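DUF5624 domain-containing protein (Legionella pneumophila subsp. pneumophila, PDB 4JX2) is of unknown function but is a putative secreted protein whose fold combines many alpha-helices with a small mixed beta-sheet. Local coordinates at residues Val280-Val283 / Gln284-Asn288; Lys290-Thr293 / Asp294-Tyr297; Leu384-Thr387 / Val388-Met392. All blocks are in the same frame, centred on the assembly; numbering follows the deposited sequence.

Interaction 1: residues Val280-Val283 / Gln284-Asn288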
loop_
_atom_site.group_PDB
_atom_site.type_symbol
_atom_site.label_atom_id
_atom_site.label_comp_id
_atom_site.label_asym_id
_atom_site.label_seq_id
_atom_site.Cartn_x
_atom_site.Cartn_y
_atom_site.Cartn_z
ATOM N N VAL A 280 -10.673 3.681 -8.146
ATOM C CA VAL A 280 -10.438 2.603 -9.099
ATOM C C VAL A 280 -11.762 2.288 -9.844
ATOM O O VAL A 280 -11.783 2.527 -11.065
ATOM C CB VAL A 280 -9.765 1.368 -8.454
ATOM C CG1 VAL A 280 -9.563 0.256 -9.485
ATOM C CG2 VAL A 280 -8.440 1.758 -7.810
ATOM N N PRO A 281 -12.883 1.865 -9.192
ATOM C CA PRO A 281 -14.127 1.669 -9.963
ATOM C C PRO A 281 -14.643 2.974 -10.608
ATOM O O PRO A 281 -15.187 2.919 -11.706
ATOM C CB PRO A 281 -15.116 1.149 -8.918
ATOM C CG PRO A 281 -14.582 1.620 -7.599
ATOM C CD PRO A 281 -13.088 1.543 -7.763
ATOM N N PHE A 282 -14.455 4.142 -9.947
ATOM C CA PHE A 282 -14.869 5.449 -10.478
ATOM C C PHE A 282 -14.192 5.727 -11.854
ATOM O O PHE A 282 -14.889 6.068 -12.825
ATOM C CB PHE A 282 -14.572 6.573 -9.463
ATOM C CG PHE A 282 -14.802 7.970 -9.984
ATOM C CD1 PHE A 282 -16.040 8.346 -10.503
ATOM C CD2 PHE A 282 -13.785 8.912 -9.960
ATOM C CE1 PHE A 282 -16.238 9.627 -11.022
ATOM C CE2 PHE A 282 -13.996 10.204 -10.447
ATOM C CZ PHE A 282 -15.218 10.546 -10.984
ATOM N N VAL A 283 -12.867 5.521 -11.949
ATOM C CA VAL A 283 -12.131 5.700 -13.202
ATOM C C VAL A 283 -12.646 4.694 -14.270
ATOM O O VAL A 283 -12.818 5.086 -15.432
ATOM C CB VAL A 283 -10.601 5.615 -12.979
ATOM C CG1 VAL A 283 -9.840 5.457 -14.283
ATOM C CG2 VAL A 283 -10.129 6.861 -12.290
ATOM N N GLN A 284 -12.934 3.433 -13.871
ATOM C CA GLN A 284 -13.471 2.409 -14.779
ATOM C C GLN A 284 -14.808 2.869 -15.347
ATOM O O GLN A 284 -15.045 2.688 -16.539
ATOM C CB GLN A 284 -13.643 1.068 -14.071
ATOM C CG GLN A 284 -12.360 0.286 -13.805
ATOM C CD GLN A 284 -12.724 -0.986 -13.074
ATOM O OE1 GLN A 284 -12.504 -1.126 -11.860
ATOM N NE2 GLN A 284 -13.354 -1.922 -13.788
ATOM N N ALA A 285 -15.661 3.487 -14.498
ATOM C CA ALA A 285 -16.963 4.033 -14.873
ATOM C C ALA A 285 -16.789 5.163 -15.909
ATOM O O ALA A 285 -17.449 5.134 -16.950
ATOM C CB ALA A 285 -17.694 4.539 -13.637
ATOM N N LEU A 286 -15.855 6.100 -15.660
ATOM C CA LEU A 286 -15.534 7.208 -16.560
ATOM C C LEU A 286 -15.116 6.697 -17.937
ATOM O O LEU A 286 -15.555 7.234 -18.959
ATOM C CB LEU A 286 -14.409 8.078 -15.982
ATOM C CG LEU A 286 -14.725 8.912 -14.739
ATOM C CD1 LEU A 286 -13.450 9.529 -14.158
ATOM C CD2 LEU A 286 -15.755 9.985 -15.024
ATOM N N SER A 287 -14.299 5.634 -17.958
ATOM C CA SER A 287 -13.781 5.013 -19.177
ATOM C C SER A 287 -14.818 4.182 -19.893
ATOM O O SER A 287 -14.515 3.673 -20.972
ATOM C CB SER A 287 -12.594 4.115 -18.837
ATOM O OG SER A 287 -12.997 2.848 -18.348
ATOM N N ASN A 288 -16.014 3.985 -19.276
ATOM C CA ASN A 288 -17.101 3.127 -19.764
ATOM C C ASN A 288 -16.522 1.716 -19.998
ATOM O O ASN A 288 -16.697 1.103 -21.055
ATOM C CB ASN A 288 -17.798 3.718 -21.016
ATOM C CG ASN A 288 -19.026 2.970 -21.489
ATOM O OD1 ASN A 288 -19.221 2.800 -22.694
ATOM N ND2 ASN A 288 -19.887 2.508 -20.574
#

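Interaction 2: residues Lys290-Thr293 / Asp294-Tyr297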
loop_
_atom_site.group_PDB
_atom_site.type_symbol
_atom_site.label_atom_id
_atom_site.label_comp_id
_atom_site.label_asym_id
_atom_site.label_seq_id
_atom_site.Cartn_x
_atom_site.Cartn_y
_atom_site.Cartn_z
ATOM N N LYS A 290 -13.705 0.744 -20.841
ATOM C CA LYS A 290 -12.818 0.626 -22.000
ATOM C C LYS A 290 -11.337 0.663 -21.554
ATOM O O LYS A 290 -10.456 0.352 -22.354
ATOM C CB LYS A 290 -13.115 1.720 -23.045
ATOM C CG LYS A 290 -14.520 1.659 -23.655
ATOM C CD LYS A 290 -14.845 2.935 -24.439
ATOM C CE LYS A 290 -16.173 2.847 -25.173
ATOM N NZ LYS A 290 -16.159 3.562 -26.485
ATOM N N LEU A 291 -11.073 1.010 -20.279
ATOM C CA LEU A 291 -9.728 1.039 -19.705
ATOM C C LEU A 291 -9.479 -0.209 -18.877
ATOM O O LEU A 291 -10.206 -0.478 -17.924
ATOM C CB LEU A 291 -9.488 2.305 -18.853
ATOM C CG LEU A 291 -8.223 2.320 -17.981
ATOM C CD1 LEU A 291 -6.949 2.563 -18.805
ATOM C CD2 LEU A 291 -8.350 3.339 -16.896
ATOM N N ALA A 292 -8.434 -0.965 -19.251
ATOM C CA ALA A 292 -7.989 -2.190 -18.577
ATOM C C ALA A 292 -7.520 -1.845 -17.177
ATOM O O ALA A 292 -6.801 -0.866 -16.982
ATOM C CB ALA A 292 -6.871 -2.850 -19.373
ATOM N N THR A 293 -7.957 -2.628 -16.202
ATOM C CA THR A 293 -7.653 -2.402 -14.792
ATOM C C THR A 293 -6.146 -2.542 -14.501
ATOM O O THR A 293 -5.661 -1.881 -13.588
ATOM C CB THR A 293 -8.510 -3.307 -13.913
ATOM O OG1 THR A 293 -8.286 -4.661 -14.300
ATOM C CG2 THR A 293 -9.996 -2.984 -14.040
ATOM N N ASP A 294 -5.401 -3.324 -15.296
ATOM C CA ASP A 294 -3.947 -3.488 -15.105
ATOM C C ASP A 294 -3.160 -2.225 -15.513
ATOM O O ASP A 294 -1.952 -2.178 -15.311
ATOM C CB ASP A 294 -3.418 -4.708 -15.886
ATOM C CG ASP A 294 -3.617 -4.571 -17.386
ATOM O OD1 ASP A 294 -2.747 -3.953 -18.048
ATOM O OD2 ASP A 294 -4.670 -5.035 -17.892
ATOM N N ARG A 295 -3.836 -1.231 -16.122
ATOM C CA ARG A 295 -3.242 0.039 -16.547
ATOM C C ARG A 295 -3.384 1.105 -15.437
ATOM O O ARG A 295 -2.924 2.244 -15.612
ATOM C CB ARG A 295 -3.882 0.499 -17.862
ATOM C CG ARG A 295 -3.566 -0.452 -19.016
ATOM C CD ARG A 295 -3.991 0.086 -20.358
ATOM N NE ARG A 295 -3.246 1.293 -20.720
ATOM C CZ ARG A 295 -2.092 1.295 -21.375
ATOM N NH1 ARG A 295 -1.533 0.152 -21.756
ATOM N NH2 ARG A 295 -1.487 2.439 -21.660
ATOM N N ILE A 296 -3.987 0.703 -14.283
ATOM C CA ILE A 296 -4.229 1.502 -13.082
ATOM C C ILE A 296 -3.271 1.051 -11.990
ATOM O O ILE A 296 -3.397 -0.070 -11.494
ATOM C CB ILE A 296 -5.713 1.391 -12.622
ATOM C CG1 ILE A 296 -6.695 1.806 -13.743
ATOM C CG2 ILE A 296 -5.945 2.200 -11.344
ATOM C CD1 ILE A 296 -8.052 1.206 -13.644
ATOM N N TYR A 297 -2.316 1.918 -11.601
ATOM C CA TYR A 297 -1.333 1.560 -10.574
ATOM C C TYR A 297 -1.447 2.476 -9.379
ATOM O O TYR A 297 -1.507 3.694 -9.544
ATOM C CB TYR A 297 0.110 1.586 -11.146
ATOM C CG TYR A 297 0.355 0.538 -12.218
ATOM C CD1 TYR A 297 0.509 -0.807 -11.886
ATOM C CD2 TYR A 297 0.399 0.885 -13.565
ATOM C CE1 TYR A 297 0.700 -1.777 -12.867
ATOM C CE2 TYR A 297 0.584 -0.078 -14.555
ATOM C CZ TYR A 297 0.751 -1.404 -14.200
ATOM O OH TYR A 297 0.913 -2.356 -15.175
#

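Interaction 3: residues Leu384-Thr387 / Val388-Met392. With SO4 (sulfate ion), chain F.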
loop_
_atom_site.group_PDB
_atom_site.type_symbol
_atom_site.label_atom_id
_atom_site.label_comp_id
_atom_site.label_asym_id
_atom_site.label_seq_id
_atom_site.Cartn_x
_atom_site.Cartn_y
_atom_site.Cartn_z
ATOM N N LEU A 384 -13.096 7.049 5.193
ATOM C CA LEU A 384 -14.555 7.159 5.441
ATOM C C LEU A 384 -15.353 7.293 4.120
ATOM O O LEU A 384 -16.470 6.794 4.062
ATOM C CB LEU A 384 -14.932 8.301 6.409
ATOM C CG LEU A 384 -14.718 8.035 7.896
ATOM C CD1 LEU A 384 -15.208 9.211 8.720
ATOM C CD2 LEU A 384 -15.388 6.726 8.363
ATOM N N SER A 385 -14.743 7.864 3.051
ATOM C CA SER A 385 -15.394 8.011 1.751
ATOM C C SER A 385 -15.713 6.646 1.083
ATOM O O SER A 385 -16.599 6.608 0.220
ATOM C CB SER A 385 -14.576 8.901 0.819
ATOM O OG SER A 385 -13.248 8.444 0.645
ATOM N N ASN A 386 -15.058 5.523 1.528
ATOM C CA ASN A 386 -15.344 4.162 1.029
ATOM C C ASN A 386 -16.732 3.685 1.488
ATOM O O ASN A 386 -17.245 2.708 0.940
ATOM C CB ASN A 386 -14.292 3.158 1.492
ATOM C CG ASN A 386 -12.935 3.286 0.857
ATOM O OD1 ASN A 386 -12.760 3.917 -0.180
ATOM N ND2 ASN A 386 -11.953 2.617 1.434
ATOM N N THR A 387 -17.337 4.367 2.502
ATOM C CA THR A 387 -18.675 4.038 3.011
ATOM C C THR A 387 -19.713 4.105 1.887
ATOM O O THR A 387 -20.666 3.317 1.884
ATOM C CB THR A 387 -19.080 5.017 4.139
ATOM O OG1 THR A 387 -18.118 4.976 5.180
ATOM C CG2 THR A 387 -20.462 4.752 4.694
ATOM N N VAL A 388 -19.549 5.088 0.963
ATOM C CA VAL A 388 -20.516 5.343 -0.101
ATOM C C VAL A 388 -19.878 5.397 -1.507
ATOM O O VAL A 388 -20.603 5.246 -2.493
ATOM C CB VAL A 388 -21.314 6.645 0.189
ATOM C CG1 VAL A 388 -22.071 6.572 1.521
ATOM C CG2 VAL A 388 -20.435 7.901 0.110
ATOM N N GLY A 389 -18.566 5.662 -1.575
ATOM C CA GLY A 389 -17.805 5.827 -2.810
ATOM C C GLY A 389 -18.010 4.739 -3.841
ATOM O O GLY A 389 -18.303 5.050 -5.005
ATOM N N PHE A 390 -17.873 3.445 -3.411
ATOM C CA PHE A 390 -18.086 2.276 -4.277
ATOM C C PHE A 390 -19.527 2.216 -4.772
ATOM O O PHE A 390 -19.740 1.939 -5.954
ATOM C CB PHE A 390 -17.691 0.962 -3.582
ATOM C CG PHE A 390 -16.197 0.800 -3.420
ATOM C CD1 PHE A 390 -15.539 1.320 -2.309
ATOM C CD2 PHE A 390 -15.447 0.122 -4.373
ATOM C CE1 PHE A 390 -14.154 1.203 -2.174
ATOM C CE2 PHE A 390 -14.057 -0.025 -4.219
ATOM C CZ PHE A 390 -13.421 0.542 -3.134
ATOM N N TRP A 391 -20.510 2.512 -3.898
ATOM C CA TRP A 391 -21.937 2.523 -4.273
ATOM C C TRP A 391 -22.277 3.673 -5.248
ATOM O O TRP A 391 -22.907 3.421 -6.280
ATOM C CB TRP A 391 -22.864 2.599 -3.037
ATOM C CG TRP A 391 -24.281 2.290 -3.404
ATOM C CD1 TRP A 391 -24.840 1.048 -3.546
ATOM C CD2 TRP A 391 -25.273 3.231 -3.844
ATOM N NE1 TRP A 391 -26.128 1.161 -4.019
ATOM C CE2 TRP A 391 -26.429 2.490 -4.190
ATOM C CE3 TRP A 391 -25.305 4.632 -3.964
ATOM C CZ2 TRP A 391 -27.614 3.107 -4.622
ATOM C CZ3 TRP A 391 -26.468 5.236 -4.416
ATOM C CH2 TRP A 391 -27.613 4.478 -4.719
HETATM N N MSE A 392 -21.907 4.931 -4.903
HETATM C CA MSE A 392 -22.215 6.089 -5.738
HETATM C C MSE A 392 -21.519 6.000 -7.120
HETATM O O MSE A 392 -22.131 6.410 -8.096
HETATM C CB MSE A 392 -21.911 7.412 -5.012
HETATM C CG MSE A 392 -22.387 8.669 -5.781
HETATM SE SE MSE A 392 -24.301 8.706 -6.246
HETATM C CE MSE A 392 -25.074 9.356 -4.569
HETATM S S SO4 F . -10.982 9.764 6.932
HETATM O O1 SO4 F . -11.803 9.106 7.937
HETATM O O2 SO4 F . -9.806 10.368 7.595
HETATM O O3 SO4 F . -10.553 8.775 5.946
HETATM O O4 SO4 F . -11.741 10.820 6.254
HETATM O O HOH W 1 -19.334 2.377 -0.958
#

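Interaction 1: residues Val280-Val283 / Gln284-Asn288
Leu286 lies across the ring of Phe282, one helical turn further on. Its CD1 sits over one face, 4.0 Å from the ring centroid and 22° off the normal, a CH-pi contact displaced toward the CE2-CZ rim. CD2 reaches the neighbouring CE1-CZ part of the rim. Two torsions bring this about: Phe282 holds CG trans to its own N (chi1 173°), which turns the ring along the helix toward Leu286, while Leu286 takes chi1 -69° and points its branch back at the ring. Met239 and Leu242 of helix 223-247 pack on the Phe282 side chain as well.

Both segments belong to helix 279-286, the crossover helix of a beta-alpha-beta unit whose parallel strands are 257-262 and 296-298. On the strand side Val280 meets Ile260 and Val283 meets Val258. Gln284 runs back along the preceding turn, extended beyond CG, past Val280 O, and OE1 ends 3.7 Å from Pro281 CA. The i to i+4 backbone bonds continue in series, from Gln284 N to Val280 O through to Ser287 N and Val283 O at 3.0 Å.

At the C-terminal end the Ser287 hydroxyl turns back on the helix, OG donating to Gln284 O at 2.7 Å. The same OG accepts from Leu291 N. Asn288 then has positive phi, and its N bonds back to Ala285 O at 3.0 Å, one of the two bonds back into the last turn that mark a Schellman motif.

Interaction 2: residues Lys290-Thr293 / Asp294-Tyr297
Leu291 splits its two methyls between Arg295 and Ile296, crossing both side chains at a slant. CD1 rests on the aliphatic root of Arg295, 3.8 Å from CB, and comes near the edge of the guanidinium; CD2 of Leu291 lies 3.9 Å from both CG1 and CD1 of Ile296. A trans chi1 of 168° swings the leucine fork forward over the turn to make both contacts.

Ala292 CB points toward the following segment and meets Asp294 OD2 at 3.4 Å, with Arg295 CG a little farther off. Arg295 bends at chi3, and its NE donates to Ala256 O.

The backbone here forms a short 3-10 turn. Arg295 N bonds to Ala292 O at 3.1 Å, and Ile296 N to Thr293 O at 3.2 Å; each donor stands well above the carbonyl plane, by 54° and 58°.

The turn delivers the chain into strand 296-298, one of the two outermost strands of the sheet within this chain, which pairs with parallel strand 257-262. Leu291 and Ile296 both touch Val258 there, Leu291 also meets Val283 of helix 279-286, and Trp326 of helix 315-339 stacks edge-to-face on the strand's Tyr297, while His330 touches Arg295 of the turn.

Interaction 3: residues Leu384-Thr387 / Val388-Met392
Val388 crosses the Thr387 side chain obliquely, its CG1 4.0 Å from Thr387 CG2. Its N makes a weak, long bond to Ser385 O, and the chi1 of -59° sends CG2 into the cramped position between N and carbonyl carbon, near that same oxygen. Thr387 itself folds its hydroxyl back: OG1 donates to Leu384 O at 2.7 Å, in the carbonyl plane and on a lone pair, while Thr387 N binds the same oxygen. Leu384 O, gripped by these two donors, joins the turn that leads into helix 386-398, whose first residues are only weakly bonded.

Gly389 comes next, and its N bonds to Ser385 O at 2.8 Å.

Phe390 lies alongside Asn386, both side chains pointing the same way with amide and ring planes 64° apart. Its CE1 is 3.6 Å from Asn386 OD1, while Asn386 O sits at the ring edge, in plane. The amide is held from its other end, ND2 donating to Ser276 O and Glu382 OE1. Phe390 also makes a cation-pi contact with Arg351.

At Trp391 a water bridges the backbone across five residues: it donates to Asn386 O at 2.8 Å and accepts from Trp391 N at 3.2 Å. Met392, a selenomethionine, makes a direct i to i+4 bond, its N bonding to Val388 O.

Helix 366-378 borders this turn, with Leu373 and Ser376 against Thr387, while Met232 of helix 223-247 packs on both Val388 and Trp391.

Overall arrangement
Interactions 1 and 2 follow one another along the chain as the helix and return turn of one beta-alpha-beta unit, their centres 9 Å apart. They meet directly: Val283 CG1 lies 3.7 Å from Leu291 CD2, and Gln284 CD 3.5 Å from Thr293 CG2. Interaction 3, about 14 Å from interaction 1 between centres, joins it through Pro281 CG against Phe390 CD2 at 3.7 Å. Interactions 2 and 3 do not touch, their nearest atoms being about 11 Å apart; each touches interaction 1. A sulfate, probably from the crystallisation liquor, accepts from Leu384 N and is also held by Asn267 and by Arg332 of the second subunit.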